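Crustacyanin-C1 subunit (PDB 1I4U) binds the carotenoid astaxanthin, which gives the lobster carapace its blue colour, and is one of the lipocalin subunits of alpha-crustacyanin. Local coordinates at residues A140-A143 with D144-K148; S172-Y175 with D176-T180. All blocks are in the same frame, centred on the assembly; numbering follows the deposited sequence.

Both contacts are local junctions where a loop runs into a helix, and in each a residue just before the helix offers its carbonyl oxygen to the first turn. Contact 1 lies at the surface, where the loop after strand 128-137 enters helix 144-156; its side-chain contacts are apolar, and one water joins loop and helix. Contact 2 begins the short helix 175-178 near the C-terminus and is partly buried: Cys173 ties it to the barrel through a disulfide, and its side-chain chemistry is more polar, with an amide and a salt bridge. Their centres lie about 22 Å apart, yet Ala140 CB of contact 1 packs against Tyr175 OH of contact 2 at 3.6 Å.

Contact 1 of 2, residues A140-A143 with D144-K148; sequences ANLA and DQYVK
The N-terminus of helix 144-156, the long helix that follows the last barrel strand in a lipocalin, is set up by Ala143 and Leu142. Ala143 occupies the N-cap position and accepts through its carbonyl: Val147 N donates to Ala143 O at 3.2 Å, a nearly straight bond (172°) in the carbonyl plane, and Tyr146 N adds a weak bond to the same oxygen. A water donates both to Leu142 O (2.6 Å) and to Asp144 OD1 (2.5 Å), linking the loop carbonyl to the first helical side chain.

Leu142 reaches forward to the helix with its branched end. Its CG stands anti to the backbone N (chi1 -173°), which carries both methyls to the helix: Leu142 CD1 rests on Tyr146 CB at 3.7 Å, and Leu142 CD2 meets Val147 CG2 at 3.8 Å. The leucine and tyrosine side chains cross at about a right angle. Ala143 CB approaches Tyr146 CD2 obliquely at 3.9 Å, so two successive loop residues pack against the tyrosine. Gln145 CG covers one face of the Tyr146 ring, 3.7 Å above the plane and over its centre. Val147 CG2 also packs on Ala143 O at 3.5 Å, beside the helical bond that this oxygen accepts.

Leu142 continues onto Ile135 and Ser137 of strand 128-137 and, together with Val147, onto Phe38 of strand 33-41, so the start of the helix is seated on the barrel wall, while Tyr146 leans on the loop residues Asp111 and Asn114.

Contact 2 of 2, residues S172-Y175 with D176-T180; sequences SCPY and DTQKT
Gln178 N donates to Pro174 O at 2.9 Å, nearly straight (170°), and Thr177 N reaches the same oxygen weakly. Pro174, at the N-cap position, is the centre of an inverse gamma turn in which Tyr175 N makes a weak bond to Cys173 O, and from there the chain enters a single helical turn. One residue on, Lys179 N bonds to Tyr175 O at 2.9 Å. Thr177 O then takes both Thr180 N and Thr180 OG1, the hydroxyl at 2.7 Å.

Gln178 folds back along the start of the turn. Its CG lies anti to its own carbonyl carbon (chi1 -69°) and 3.3 Å from Pro174 O, and the extended chain beyond brings Gln178 OE1 to Pro174 CD at 3.4 Å. Beside it runs Tyr175, pointing the same way, with Gln178 NE2 at the edge of the ring, 3.9 Å from Tyr175 CD1, and the ring and amide planes 61° apart. Over one face of that ring sits Cys173 CB, offset toward the rim.

This is the C-terminal tail of the lipocalin chain, fastened to the barrel by the Cys51-Cys173 disulfide. Gln178 NE2 donates to Cys51 O and Thr68 OG1, whereas OE1 is buried with no polar partner. Shortening Gln178 to an alanine is likely to leave Cys51 O and Thr68 OG1 without this donor and open a gap beside Pro174 and the Tyr175 ring. Tyr175 OH bonds to Gln169 OE1 and Gly170 N. On the outer side, Lys179 NZ forms a salt bridge with Asp176 OD1 at 2.8 Å, arriving from above the carboxylate plane.

Contact 1 of 2, residues A140-A143 with D144-K148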
ATOM      1  N   ALA A 140      16.488 -23.452  -1.788  1.00 14.21           N
ATOM      2  CA  ALA A 140      15.978 -23.207  -3.120  1.00 13.94           C
ATOM      3  C   ALA A 140      14.800 -24.101  -3.437  1.00 14.73           C
ATOM      4  O   ALA A 140      13.910 -23.693  -4.173  1.00 16.57           O
ATOM      5  CB  ALA A 140      17.055 -23.382  -4.175  1.00 15.90           C
ATOM      6  N   ASN A 141      14.810 -25.307  -2.874  1.00 15.54           N
ATOM      7  CA  ASN A 141      13.747 -26.279  -3.029  1.00 16.58           C
ATOM      8  C   ASN A 141      12.878 -26.312  -1.795  1.00 14.81           C
ATOM      9  O   ASN A 141      13.291 -25.832  -0.725  1.00 17.06           O
ATOM     10  CB  ASN A 141      14.379 -27.656  -3.291  1.00 20.27           C
ATOM     11  CG  ASN A 141      15.190 -27.693  -4.582  1.00 20.38           C
ATOM     12  OD1 ASN A 141      14.598 -27.553  -5.644  1.00 36.46           O
ATOM     13  ND2 ASN A 141      16.490 -27.896  -4.507  1.00 28.46           N
ATOM     14  N   LEU A 142      11.683 -26.878  -1.883  1.00 16.63           N
ATOM     15  CA  LEU A 142      10.868 -27.116  -0.709  1.00 15.78           C
ATOM     16  C   LEU A 142      10.118 -28.426  -0.897  1.00 17.36           C
ATOM     17  O   LEU A 142       9.396 -28.556  -1.886  1.00 22.25           O
ATOM     18  CB  LEU A 142       9.880 -25.971  -0.485  1.00 14.44           C
ATOM     19  CG  LEU A 142       9.095 -26.049   0.831  1.00 14.30           C
ATOM     20  CD1 LEU A 142      10.024 -25.977   1.997  1.00 15.24           C
ATOM     21  CD2 LEU A 142       8.066 -24.914   0.853  1.00 17.85           C
ATOM     22  N   ALA A 143      10.370 -29.332   0.048  1.00 17.86           N
ATOM     23  CA  ALA A 143       9.713 -30.628   0.057  1.00 19.37           C
ATOM     24  C   ALA A 143       8.195 -30.546   0.111  1.00 16.49           C
ATOM     25  O   ALA A 143       7.627 -29.640   0.684  1.00 17.34           O
ATOM     26  CB  ALA A 143      10.240 -31.456   1.221  1.00 25.29           C
ATOM     27  N   ASP A 144       7.528 -31.498  -0.530  1.00 20.06           N
ATOM     28  CA  ASP A 144       6.082 -31.510  -0.649  1.00 21.33           C
ATOM     29  C   ASP A 144       5.494 -31.515   0.745  1.00 19.69           C
ATOM     30  O   ASP A 144       4.453 -30.914   0.882  1.00 20.70           O
ATOM     31  CB  ASP A 144       5.658 -32.719  -1.489  1.00 23.14           C
ATOM     32  CG  ASP A 144       5.936 -32.670  -2.966  1.00 31.07           C
ATOM     33  OD1 ASP A 144       6.634 -31.807  -3.547  1.00 48.30           O
ATOM     34  OD2 ASP A 144       5.419 -33.580  -3.683  1.00 50.16           O
ATOM     35  N   GLN A 145       6.132 -32.107   1.764  1.00 19.58           N
ATOM     36  CA  GLN A 145       5.414 -32.118   3.042  1.00 20.07           C
ATOM     37  C   GLN A 145       5.173 -30.706   3.563  1.00 19.11           C
ATOM     38  O   GLN A 145       4.165 -30.459   4.205  1.00 21.97           O
ATOM     39  CB  GLN A 145       6.063 -32.867   4.197  1.00 25.63           C
ATOM     40  CG  GLN A 145       7.453 -32.399   4.577  1.00 30.17           C
ATOM     41  CD  GLN A 145       8.136 -33.253   5.632  1.00 32.05           C
ATOM     42  OE1 GLN A 145       7.496 -33.528   6.643  1.00 54.14           O
ATOM     43  NE2 GLN A 145       9.380 -33.599   5.317  1.00 42.94           N
ATOM     44  N   TYR A 146       6.121 -29.824   3.301  1.00 16.93           N
ATOM     45  CA  TYR A 146       5.979 -28.447   3.733  1.00 15.83           C
ATOM     46  C   TYR A 146       5.064 -27.628   2.841  1.00 14.78           C
ATOM     47  O   TYR A 146       4.294 -26.797   3.344  1.00 17.14           O
ATOM     48  CB  TYR A 146       7.379 -27.753   3.827  1.00 16.49           C
ATOM     49  CG  TYR A 146       8.334 -28.531   4.710  1.00 17.03           C
ATOM     50  CD1 TYR A 146       8.046 -28.778   6.036  1.00 17.63           C
ATOM     51  CD2 TYR A 146       9.513 -29.065   4.215  1.00 19.20           C
ATOM     52  CE1 TYR A 146       8.866 -29.490   6.882  1.00 19.19           C
ATOM     53  CE2 TYR A 146      10.361 -29.804   5.061  1.00 21.70           C
ATOM     54  CZ  TYR A 146      10.040 -29.994   6.369  1.00 21.99           C
ATOM     55  OH  TYR A 146      10.881 -30.724   7.159  1.00 23.76           O
ATOM     56  N   VAL A 147       5.170 -27.847   1.519  1.00 15.54           N
ATOM     57  CA  VAL A 147       4.247 -27.228   0.575  1.00 15.38           C
ATOM     58  C   VAL A 147       2.825 -27.551   0.970  1.00 15.41           C
ATOM     59  O   VAL A 147       1.986 -26.654   0.960  1.00 17.71           O
ATOM     60  CB  VAL A 147       4.505 -27.661  -0.897  1.00 17.37           C
ATOM     61  CG1 VAL A 147       3.452 -27.083  -1.825  1.00 21.11           C
ATOM     62  CG2 VAL A 147       5.941 -27.262  -1.261  1.00 16.56           C
ATOM     63  N   LYS A 148       2.531 -28.786   1.330  1.00 16.79           N
ATOM     64  CA  LYS A 148       1.180 -29.191   1.700  1.00 18.79           C
ATOM     65  C   LYS A 148       0.691 -28.522   2.990  1.00 18.72           C
ATOM     66  O   LYS A 148      -0.497 -28.259   3.156  1.00 19.59           O
ATOM     67  CB  LYS A 148       1.143 -30.706   1.887  1.00 20.54           C
ATOM     68  CG  LYS A 148       1.117 -31.612   0.679  1.00 32.43           C
ATOM     69  CD  LYS A 148       1.331 -33.071   1.134  1.00 44.83           C
ATOM     70  CE  LYS A 148       1.459 -34.110   0.051  1.00 56.04           C
ATOM     71  NZ  LYS A 148       2.642 -33.974  -0.825  1.00 62.69           N
TER
HETATM   72  O   HOH W   1       7.862 -29.685  -3.696  1.00 23.55           O

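Contact 2 of 2, residues S172-Y175 with D176-T180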
ATOM      1  N   SER A 172      20.801 -22.458 -11.274  1.00 18.07           N
ATOM      2  CA  SER A 172      20.878 -21.458 -12.308  1.00 18.98           C
ATOM      3  C   SER A 172      20.865 -20.020 -11.787  1.00 14.21           C
ATOM      4  O   SER A 172      21.072 -19.074 -12.549  1.00 14.78           O
ATOM      5  CB  SER A 172      19.738 -21.550 -13.331  1.00 23.07           C
ATOM      6  OG  SER A 172      18.481 -21.086 -12.847  1.00 24.48           O
ATOM      7  N   CYS A 173      20.598 -19.838 -10.518  1.00 11.37           N
ATOM      8  CA  CYS A 173      20.497 -18.509  -9.913  1.00  9.91           C
ATOM      9  C   CYS A 173      21.845 -18.038  -9.394  1.00  9.38           C
ATOM     10  O   CYS A 173      22.534 -18.811  -8.710  1.00 10.33           O
ATOM     11  CB  CYS A 173      19.537 -18.547  -8.736  1.00 10.31           C
ATOM     12  SG  CYS A 173      17.826 -18.799  -9.231  1.00 11.02           S
ATOM     13  N   PRO A 174      22.215 -16.795  -9.668  1.00  9.37           N
ATOM     14  CA  PRO A 174      23.503 -16.255  -9.210  1.00  8.78           C
ATOM     15  C   PRO A 174      23.409 -15.709  -7.790  1.00  9.70           C
ATOM     16  O   PRO A 174      23.665 -14.522  -7.521  1.00 10.17           O
ATOM     17  CB  PRO A 174      23.801 -15.158 -10.225  1.00 10.02           C
ATOM     18  CG  PRO A 174      22.432 -14.599 -10.496  1.00 10.28           C
ATOM     19  CD  PRO A 174      21.520 -15.799 -10.499  1.00  9.62           C
ATOM     20  N   TYR A 175      23.106 -16.576  -6.840  1.00  9.89           N
ATOM     21  CA  TYR A 175      22.858 -16.132  -5.474  1.00  9.76           C
ATOM     22  C   TYR A 175      24.064 -15.437  -4.848  1.00 10.20           C
ATOM     23  O   TYR A 175      23.889 -14.474  -4.111  1.00 11.20           O
ATOM     24  CB  TYR A 175      22.434 -17.330  -4.651  1.00 10.82           C
ATOM     25  CG  TYR A 175      21.143 -18.008  -4.971  1.00 10.14           C
ATOM     26  CD1 TYR A 175      19.926 -17.352  -5.108  1.00  9.71           C
ATOM     27  CD2 TYR A 175      21.090 -19.374  -5.081  1.00 10.87           C
ATOM     28  CE1 TYR A 175      18.741 -18.022  -5.385  1.00 10.15           C
ATOM     29  CE2 TYR A 175      19.939 -20.074  -5.330  1.00 10.14           C
ATOM     30  CZ  TYR A 175      18.761 -19.386  -5.492  1.00 10.05           C
ATOM     31  OH  TYR A 175      17.632 -20.136  -5.717  1.00 11.20           O
ATOM     32  N   ASP A 176      25.267 -15.936  -5.126  1.00  9.84           N
ATOM     33  CA  ASP A 176      26.441 -15.341  -4.507  1.00 10.45           C
ATOM     34  C   ASP A 176      26.672 -13.946  -5.043  1.00 10.83           C
ATOM     35  O   ASP A 176      27.288 -13.136  -4.354  1.00 13.10           O
ATOM     36  CB  ASP A 176      27.648 -16.251  -4.696  1.00 10.48           C
ATOM     37  CG  ASP A 176      27.758 -17.374  -3.718  1.00 12.35           C
ATOM     38  OD1 ASP A 176      26.957 -17.451  -2.772  1.00 14.57           O
ATOM     39  OD2 ASP A 176      28.691 -18.215  -3.942  1.00 13.39           O
ATOM     40  N   THR A 177      26.258 -13.659  -6.279  1.00  9.95           N
ATOM     41  CA  THR A 177      26.307 -12.315  -6.804  1.00 10.52           C
ATOM     42  C   THR A 177      25.203 -11.474  -6.186  1.00  9.88           C
ATOM     43  O   THR A 177      25.410 -10.321  -5.781  1.00 10.70           O
ATOM     44  CB  THR A 177      26.204 -12.350  -8.337  1.00 10.30           C
ATOM     45  OG1 THR A 177      27.271 -13.148  -8.866  1.00 11.39           O
ATOM     46  CG2 THR A 177      26.365 -10.972  -8.921  1.00 11.72           C
ATOM     47  N   GLN A 178      23.989 -12.031  -6.144  1.00 10.30           N
ATOM     48  CA  GLN A 178      22.862 -11.314  -5.536  1.00 10.56           C
ATOM     49  C   GLN A 178      23.155 -10.832  -4.141  1.00 11.32           C
ATOM     50  O   GLN A 178      22.802  -9.726  -3.779  1.00 12.23           O
ATOM     51  CB  GLN A 178      21.641 -12.252  -5.483  1.00 10.03           C
ATOM     52  CG  GLN A 178      21.066 -12.572  -6.832  1.00 10.38           C
ATOM     53  CD  GLN A 178      19.997 -13.656  -6.865  1.00 10.05           C
ATOM     54  OE1 GLN A 178      19.969 -14.488  -7.776  1.00 11.59           O
ATOM     55  NE2 GLN A 178      19.113 -13.611  -5.875  1.00  9.92           N
ATOM     56  N   LYS A 179      23.824 -11.650  -3.353  1.00 12.13           N
ATOM     57  CA  LYS A 179      24.038 -11.314  -1.943  1.00 13.75           C
ATOM     58  C   LYS A 179      25.030 -10.178  -1.811  1.00 13.23           C
ATOM     59  O   LYS A 179      25.134  -9.672  -0.684  1.00 15.90           O
ATOM     60  CB  LYS A 179      24.374 -12.583  -1.191  1.00 15.40           C
ATOM     61  CG  LYS A 179      25.780 -13.066  -1.304  1.00 15.19           C
ATOM     62  CD  LYS A 179      25.967 -14.452  -0.651  1.00 20.68           C
ATOM     63  CE  LYS A 179      27.482 -14.783  -0.693  1.00 25.11           C
ATOM     64  NZ  LYS A 179      27.767 -16.228  -0.428  1.00 38.39           N
ATOM     65  N   THR A 180      25.710  -9.750  -2.862  1.00 13.93           N
ATOM     66  CA  THR A 180      26.692  -8.652  -2.820  1.00 18.06           C
ATOM     67  C   THR A 180      26.147  -7.384  -3.436  1.00 16.04           C
ATOM     68  O   THR A 180      26.816  -6.326  -3.460  1.00 20.98           O
ATOM     69  CB  THR A 180      27.978  -8.976  -3.611  1.00 22.06           C
ATOM     70  OG1 THR A 180      27.637  -9.090  -5.011  1.00 30.42           O
ATOM     71  CG2 THR A 180      28.569 -10.301  -3.226  1.00 32.73           C
TER